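Local coordinates for aminoglycoside N(3)-acetyltransferase, AAC(3)-IVa (Escherichia coli, PDB 6MN3), which probably confers resistance to 2-deoxystreptamine antibiotics such as gentamicin and apramycin by transferring an acetyl group from acetyl-CoA to their N3 amine, at residues 45-50 with 85-90. Numbering follows the deposited sequence.
Sequences GLIEAL and GVVSDT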
loop_
_atom_site.group_PDB
_atom_site.type_symbol
_atom_site.label_atom_id
_atom_site.label_comp_id
_atom_site.label_asym_id
_atom_site.label_seq_id
_atom_site.Cartn_x
_atom_site.Cartn_y
_atom_site.Cartn_z
ATOM N N GLY A 45 -9.524 3.839 -16.711
ATOM C CA GLY A 45 -10.733 3.048 -16.578
ATOM C C GLY A 45 -10.758 2.247 -15.292
ATOM O O GLY A 45 -11.806 2.106 -14.654
ATOM N N LEU A 46 -9.603 1.714 -14.887
ATOM C CA LEU A 46 -9.528 1.016 -13.609
ATOM C C LEU A 46 -9.751 1.975 -12.448
ATOM O O LEU A 46 -10.432 1.632 -11.474
ATOM C CB LEU A 46 -8.177 0.312 -13.475
ATOM C CG LEU A 46 -7.920 -0.376 -12.133
ATOM C CD1 LEU A 46 -8.979 -1.438 -11.872
ATOM C CD2 LEU A 46 -6.529 -0.981 -12.105
ATOM N N ILE A 47 -9.188 3.182 -12.534
ATOM C CA ILE A 47 -9.402 4.177 -11.487
ATOM C C ILE A 47 -10.870 4.585 -11.433
ATOM O O ILE A 47 -11.464 4.673 -10.353
ATOM C CB ILE A 47 -8.480 5.388 -11.709
ATOM C CG1 ILE A 47 -7.022 4.996 -11.468
ATOM C CG2 ILE A 47 -8.880 6.539 -10.803
ATOM C CD1 ILE A 47 -6.026 5.954 -12.089
ATOM N N GLU A 48 -11.481 4.830 -12.595
ATOM C CA GLU A 48 -12.895 5.199 -12.624
ATOM C C GLU A 48 -13.766 4.085 -12.059
ATOM O O GLU A 48 -14.774 4.353 -11.394
ATOM C CB GLU A 48 -13.325 5.540 -14.051
ATOM C CG GLU A 48 -13.038 6.973 -14.468
ATOM C CD GLU A 48 -13.377 7.233 -15.925
ATOM O OE1 GLU A 48 -13.976 6.342 -16.567
ATOM O OE2 GLU A 48 -13.040 8.326 -16.431
ATOM N N ALA A 49 -13.391 2.828 -12.312
ATOM C CA ALA A 49 -14.131 1.710 -11.739
ATOM C C ALA A 49 -13.989 1.676 -10.224
ATOM O O ALA A 49 -14.972 1.456 -9.506
ATOM C CB ALA A 49 -13.656 0.394 -12.354
ATOM N N LEU A 50 -12.771 1.894 -9.721
ATOM C CA LEU A 50 -12.558 1.931 -8.278
ATOM C C LEU A 50 -13.361 3.052 -7.635
ATOM O O LEU A 50 -13.987 2.856 -6.585
ATOM C CB LEU A 50 -11.072 2.101 -7.970
ATOM C CG LEU A 50 -10.171 0.899 -8.251
ATOM C CD1 LEU A 50 -8.710 1.300 -8.168
ATOM C CD2 LEU A 50 -10.472 -0.229 -7.282
ATOM N N GLY A 85 3.668 0.980 -10.012
ATOM C CA GLY A 85 2.790 0.717 -11.132
ATOM C C GLY A 85 2.304 1.987 -11.813
ATOM O O GLY A 85 2.480 3.110 -11.332
ATOM N N VAL A 86 1.667 1.779 -12.968
ATOM C CA VAL A 86 1.142 2.890 -13.755
ATOM C C VAL A 86 -0.104 3.483 -13.108
ATOM O O VAL A 86 -0.359 4.688 -13.226
ATOM C CB VAL A 86 0.855 2.423 -15.193
ATOM C CG1 VAL A 86 0.578 3.615 -16.098
ATOM C CG2 VAL A 86 2.019 1.598 -15.719
ATOM N N VAL A 87 -0.900 2.659 -12.423
ATOM C CA VAL A 87 -2.124 3.154 -11.798
ATOM C C VAL A 87 -1.796 4.172 -10.713
ATOM O O VAL A 87 -2.431 5.231 -10.622
ATOM C CB VAL A 87 -2.951 1.979 -11.245
ATOM C CG1 VAL A 87 -4.182 2.488 -10.517
ATOM C CG2 VAL A 87 -3.338 1.029 -12.372
ATOM N N SER A 88 -0.796 3.875 -9.879
ATOM C CA SER A 88 -0.409 4.814 -8.831
ATOM C C SER A 88 0.120 6.115 -9.418
ATOM O O SER A 88 -0.200 7.203 -8.926
ATOM C CB SER A 88 0.636 4.178 -7.917
ATOM O OG SER A 88 0.032 3.273 -7.011
ATOM N N ASP A 89 0.939 6.025 -10.469
ATOM C CA ASP A 89 1.470 7.232 -11.087
ATOM C C ASP A 89 0.411 7.982 -11.876
ATOM O O ASP A 89 0.604 9.161 -12.188
ATOM C CB ASP A 89 2.651 6.893 -11.994
ATOM C CG ASP A 89 3.487 8.109 -12.333
ATOM O OD1 ASP A 89 3.894 8.827 -11.395
ATOM O OD2 ASP A 89 3.734 8.349 -13.534
ATOM N N THR A 90 -0.697 7.329 -12.203
ATOM C CA THR A 90 -1.775 7.995 -12.918
ATOM C C THR A 90 -2.782 8.631 -11.975
ATOM O O THR A 90 -3.358 9.672 -12.305
ATOM C CB THR A 90 -2.497 7.001 -13.830
ATOM O OG1 THR A 90 -1.535 6.135 -14.446
ATOM C CG2 THR A 90 -3.294 7.736 -14.913
#
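Val87 reaches out from the first turn of its helix and sets one methyl against each of two neighbouring side chains, Leu46 and Ile47. Its CB points at helix 42-54 and splits there. CG1, anti to the backbone N (chi1 176°), meets CG1 of Ile47 at 3.9 Å, the two side chains running alongside but oppositely directed. CG2, on the other branch, lies 3.8 Å from CD2 of Leu46, whose side chain stands roughly perpendicular to the valine. A short beta-branched residue suits this place, because its fork opens right at the backbone and serves two larger partners at once.

Ile47 is the longer arm. At its CB the chain forks: CG2 takes the branch anti to the backbone N, while CG1, beside that N, is the branch that meets the valine methyl. From CG1 the chain stays extended (chi2 161°), which carries CD1 past the valine to the next turn of the facing helix, 3.9 Å from the carbonyl O of Val87 and 4.1 Å from CB of Thr90. Thr90 thus offers carbon to the isoleucine. No hydrogen bond joins the two segments; apolar packing carries the contact, and it buries a modest 181 Å².

The axes of the short helical segments 45-50 and 86-90 come within 10.5 Å and cross at -73°, a steep angle that limits the overlap to about one turn of each. Met62 of strand 59-63 touches both Ile47 and Val87, while Leu46 also rests on Leu145 of strand 141-145. Away from the zinc site, this is a hydrophobic helix-helix contact of an alpha/beta fold, in which two steeply crossed helices share a methionine from the central mixed sheet of this antibiotic N-acetyltransferase.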